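Local coordinates for protein nucleoside-diphosphate sugar epimerase (SulA family) (Corynebacterium glutamicum, PDB 3OH8) that probably acts on nucleotide sugars as an NAD(P)-dependent epimerase of the SulA family, at residues F337-A341 with Y429-A435; I362-P367 with T415-E421. One frame throughout, in Å; residues are numbered along the deposited sequence.

Interaction 1: F337-A341 with Y429-A435; sequences FSWIA and YTDIGAA
The indole of W339 packs against the first turn of the helix that begins at I432, its six-membered ring facing I432: CB of I432 stands 3.8 Å from the ring centroid and 24° off the ring normal, a CH-pi contact. W339 is in extended conformation (phi/psi -125/159) with chi1 65° (p) and chi2 -85°, which carries CZ2 of W339 to 3.2 Å from N of I432 and 3.6 Å from CB of I432. At the ring edge, CZ2 of W339 lies 3.6 Å from O of T430, while CZ3 of W339 meets CB of A435 at 3.7 Å. NE1 of W339 is hydrogen-bonded to O of N368. The strand 336-341 runs parallel to 298-308 in the Rossmann-type sheet, and the contact seats the DUF1731 helix 432-440 against it. D431 holds the N-cap position, though its side chain makes no capping bond, and N of A435 donates a hydrogen bond to O of D431 at 3.1 Å, closing the first turn. Where the strand ends, A341 and A435 have the nearest CA atoms, 5.6 Å apart; CB of A341 touches CB of A435 at 3.8 Å and CD2 of Y429 at 3.6 Å. Water 1 accepts from N of A341 (3.0 Å) and donates to O of Y429 (2.8 Å). Two residues before W339, CE2 of F337 (chi1 t) reaches CD1 of I432 (chi1 and chi2 both t) at 4.1 Å.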
# COMPACT_ATOMS: atom_id res chain seq x y z
N PHE A 337 4.51 20.46 4.91
CA PHE A 337 4.38 19.05 5.25
C PHE A 337 4.53 18.24 3.96
O PHE A 337 3.69 18.32 3.08
CB PHE A 337 3.01 18.80 5.90
CG PHE A 337 2.79 17.39 6.34
CD1 PHE A 337 3.67 16.77 7.21
CD2 PHE A 337 1.68 16.68 5.91
CE1 PHE A 337 3.46 15.47 7.62
CE2 PHE A 337 1.46 15.38 6.32
CZ PHE A 337 2.35 14.77 7.18
N SER A 338 5.63 17.50 3.86
CA SER A 338 5.95 16.72 2.67
C SER A 338 5.43 15.28 2.86
O SER A 338 6.01 14.49 3.62
CB SER A 338 7.46 16.75 2.45
OG SER A 338 7.86 15.85 1.44
N TRP A 339 4.33 14.96 2.19
CA TRP A 339 3.56 13.74 2.47
C TRP A 339 3.38 12.92 1.20
O TRP A 339 3.48 13.45 0.10
CB TRP A 339 2.17 14.11 2.99
CG TRP A 339 1.35 14.81 1.95
CD1 TRP A 339 1.35 16.14 1.68
CD2 TRP A 339 0.43 14.21 1.02
NE1 TRP A 339 0.49 16.41 0.64
CE2 TRP A 339 -0.09 15.24 0.22
CE3 TRP A 339 -0.00 12.90 0.79
CZ2 TRP A 339 -1.03 15.01 -0.80
CZ3 TRP A 339 -0.94 12.66 -0.22
CH2 TRP A 339 -1.44 13.72 -1.00
N ILE A 340 3.10 11.63 1.38
CA ILE A 340 2.69 10.79 0.26
C ILE A 340 1.73 9.70 0.76
O ILE A 340 1.90 9.17 1.86
CB ILE A 340 3.92 10.16 -0.46
CG1 ILE A 340 3.46 9.37 -1.70
CG2 ILE A 340 4.73 9.29 0.53
CD1 ILE A 340 4.59 8.95 -2.63
N ALA A 341 0.71 9.39 -0.02
CA ALA A 341 -0.23 8.32 0.35
C ALA A 341 0.54 7.02 0.28
O ALA A 341 1.40 6.86 -0.59
CB ALA A 341 -1.42 8.31 -0.59
N TYR A 429 -3.21 9.56 -5.49
CA TYR A 429 -3.75 10.65 -4.68
C TYR A 429 -2.86 11.89 -4.77
O TYR A 429 -1.78 11.94 -4.18
CB TYR A 429 -3.93 10.20 -3.24
CG TYR A 429 -4.72 8.92 -3.16
CD1 TYR A 429 -6.10 8.94 -3.32
CD2 TYR A 429 -4.08 7.70 -2.98
CE1 TYR A 429 -6.84 7.76 -3.29
CE2 TYR A 429 -4.81 6.52 -2.93
CZ TYR A 429 -6.19 6.56 -3.10
OH TYR A 429 -6.92 5.41 -3.07
N THR A 430 -3.31 12.88 -5.52
CA THR A 430 -2.55 14.12 -5.64
C THR A 430 -2.91 15.08 -4.50
O THR A 430 -2.12 15.96 -4.15
CB THR A 430 -2.82 14.80 -7.01
OG1 THR A 430 -4.23 14.97 -7.18
CG2 THR A 430 -2.30 13.94 -8.16
N ASP A 431 -4.08 14.89 -3.91
CA ASP A 431 -4.55 15.79 -2.85
C ASP A 431 -4.68 15.07 -1.52
O ASP A 431 -5.25 13.99 -1.44
CB ASP A 431 -5.91 16.39 -3.23
CG ASP A 431 -5.93 16.91 -4.65
OD1 ASP A 431 -4.99 17.64 -5.03
OD2 ASP A 431 -6.90 16.58 -5.38
N ILE A 432 -4.15 15.69 -0.47
CA ILE A 432 -4.07 15.03 0.82
C ILE A 432 -5.44 14.66 1.42
O ILE A 432 -5.57 13.64 2.08
CB ILE A 432 -3.26 15.88 1.83
CG1 ILE A 432 -2.88 15.02 3.04
CG2 ILE A 432 -4.04 17.13 2.22
CD1 ILE A 432 -1.84 15.65 3.93
N GLY A 433 -6.44 15.50 1.17
CA GLY A 433 -7.80 15.20 1.56
C GLY A 433 -8.27 13.88 0.96
O GLY A 433 -8.88 13.06 1.65
N ALA A 434 -7.99 13.67 -0.31
CA ALA A 434 -8.37 12.42 -0.96
C ALA A 434 -7.57 11.21 -0.43
O ALA A 434 -8.11 10.12 -0.33
CB ALA A 434 -8.23 12.53 -2.47
N ALA A 435 -6.29 11.42 -0.12
CA ALA A 435 -5.47 10.34 0.44
C ALA A 435 -5.99 9.94 1.81
O ALA A 435 -6.09 8.75 2.14
CB ALA A 435 -4.01 10.78 0.54
O HOH W 1 0.15 10.48 -2.73

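Interaction 2: I362-P367 with T415-E421; sequences INAVAP and TAPAALE
The end of strand 360-364 with its following loop and the turn leading into helix 418-422 bury 456 Å² between them. CA pairs set the register: N363 with P417 at 4.9 Å, P367 with A416 at 5.9 Å, I362 with A419 at 6.3 Å. Among apolar contacts, I362 (m, m) places CD1 4.0 Å from CB of A419 and CG2 3.9 Å from CG of L420; V365 (chi1 m) sets CG2 3.6 Å from CD of P417 and CG1 4.0 Å from CB of T415, and CA of P367 lies 3.7 Å from CG of P417. P417, at phi/psi -81/62, centres an inverse gamma turn and is the N-cap residue; N of E421 donates a hydrogen bond to O of P417 at 3.0 Å. Among polar links, water 2 donates to O of N363 (3.1 Å) and accepts from N of L420 (3.0 Å). The DUF1731 turn thus meets the Rossmann-type sheet through apolar side chains around a proline and a water-bridged backbone, leaving O of V365 buried 3.4 Å from CB of P417 without a polar partner.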
# COMPACT_ATOMS: atom_id res chain seq x y z
N ILE A 362 14.99 9.82 -6.30
CA ILE A 362 13.61 10.05 -6.69
C ILE A 362 12.86 10.62 -5.49
O ILE A 362 12.84 10.00 -4.43
CB ILE A 362 12.93 8.74 -7.09
CG1 ILE A 362 13.69 8.09 -8.26
CG2 ILE A 362 11.50 9.01 -7.46
CD1 ILE A 362 13.63 8.90 -9.57
N ASN A 363 12.27 11.81 -5.62
CA ASN A 363 11.43 12.33 -4.55
C ASN A 363 10.10 11.57 -4.55
O ASN A 363 9.29 11.73 -5.47
CB ASN A 363 11.17 13.83 -4.70
CG ASN A 363 12.39 14.69 -4.37
OD1 ASN A 363 12.42 15.89 -4.67
ND2 ASN A 363 13.39 14.09 -3.75
N ALA A 364 9.88 10.72 -3.55
CA ALA A 364 8.61 10.00 -3.47
C ALA A 364 7.69 10.78 -2.56
O ALA A 364 7.60 10.50 -1.36
CB ALA A 364 8.81 8.59 -2.96
N VAL A 365 7.05 11.79 -3.13
CA VAL A 365 6.17 12.69 -2.41
C VAL A 365 5.02 12.99 -3.35
O VAL A 365 5.19 12.96 -4.57
CB VAL A 365 6.88 14.03 -2.07
CG1 VAL A 365 8.13 13.78 -1.21
CG2 VAL A 365 7.23 14.80 -3.35
N ALA A 366 3.84 13.26 -2.81
CA ALA A 366 2.73 13.69 -3.64
C ALA A 366 3.07 15.04 -4.28
O ALA A 366 3.87 15.79 -3.73
CB ALA A 366 1.44 13.80 -2.80
N PRO A 367 2.49 15.32 -5.45
CA PRO A 367 2.71 16.59 -6.17
C PRO A 367 2.39 17.82 -5.31
O PRO A 367 2.92 18.89 -5.60
CB PRO A 367 1.71 16.51 -7.33
CG PRO A 367 1.44 15.06 -7.54
CD PRO A 367 1.64 14.38 -6.21
N THR A 415 8.78 19.76 -0.96
CA THR A 415 9.33 18.85 -1.95
C THR A 415 8.41 18.72 -3.17
O THR A 415 7.18 18.71 -3.06
CB THR A 415 9.61 17.46 -1.34
OG1 THR A 415 10.07 17.60 0.01
CG2 THR A 415 10.66 16.73 -2.15
N ALA A 416 9.02 18.62 -4.35
CA ALA A 416 8.28 18.29 -5.57
C ALA A 416 8.81 16.97 -6.15
O ALA A 416 10.02 16.72 -6.15
CB ALA A 416 8.40 19.43 -6.61
N PRO A 417 7.89 16.12 -6.62
CA PRO A 417 8.28 14.88 -7.33
C PRO A 417 8.62 15.20 -8.78
O PRO A 417 7.96 14.72 -9.71
CB PRO A 417 7.02 14.02 -7.21
CG PRO A 417 5.88 15.03 -7.19
CD PRO A 417 6.43 16.28 -6.52
N ALA A 418 9.64 16.01 -8.98
CA ALA A 418 9.96 16.51 -10.32
C ALA A 418 10.33 15.40 -11.29
O ALA A 418 9.89 15.39 -12.45
CB ALA A 418 11.09 17.55 -10.25
N ALA A 419 11.14 14.46 -10.82
CA ALA A 419 11.61 13.37 -11.66
C ALA A 419 10.44 12.50 -12.13
O ALA A 419 10.38 12.07 -13.29
CB ALA A 419 12.64 12.55 -10.91
N LEU A 420 9.49 12.23 -11.24
CA LEU A 420 8.32 11.43 -11.60
C LEU A 420 7.39 12.18 -12.56
O LEU A 420 6.89 11.61 -13.53
CB LEU A 420 7.57 10.99 -10.34
CG LEU A 420 8.33 9.94 -9.52
CD1 LEU A 420 7.68 9.71 -8.17
CD2 LEU A 420 8.45 8.64 -10.32
N GLU A 421 7.16 13.46 -12.28
CA GLU A 421 6.32 14.27 -13.16
C GLU A 421 6.93 14.34 -14.56
O GLU A 421 6.21 14.32 -15.55
CB GLU A 421 6.12 15.67 -12.58
CG GLU A 421 5.21 15.70 -11.35
CD GLU A 421 5.28 17.01 -10.59
OE1 GLU A 421 6.33 17.69 -10.64
OE2 GLU A 421 4.29 17.36 -9.93
O HOH W 2 10.06 12.44 -8.34

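Along the chain, strand 336-341 comes first, helix 342-354 follows, and strand 360-364 then returns beside 298-308, which both strands flank in parallel. The chain then adds the short strand 370-371 antiparallel to 336-341, passes helix 372-378, and at 415-421 packs against 362-367, where interaction 2 closes the inner loop, its ends 48 positions apart. Going on to 429-435, it closes interaction 1, ends 88 positions apart, so interaction 2 is nested within interaction 1. Their centres are 12 Å apart and they touch: W339 O and A366 N (2.9 Å), like S338 OG and T415 OG1 (3.2 Å), are probable hydrogen bonds. Successive DUF1731 helices 418-422 and 432-440 are thereby tied to one Rossmann-type sheet.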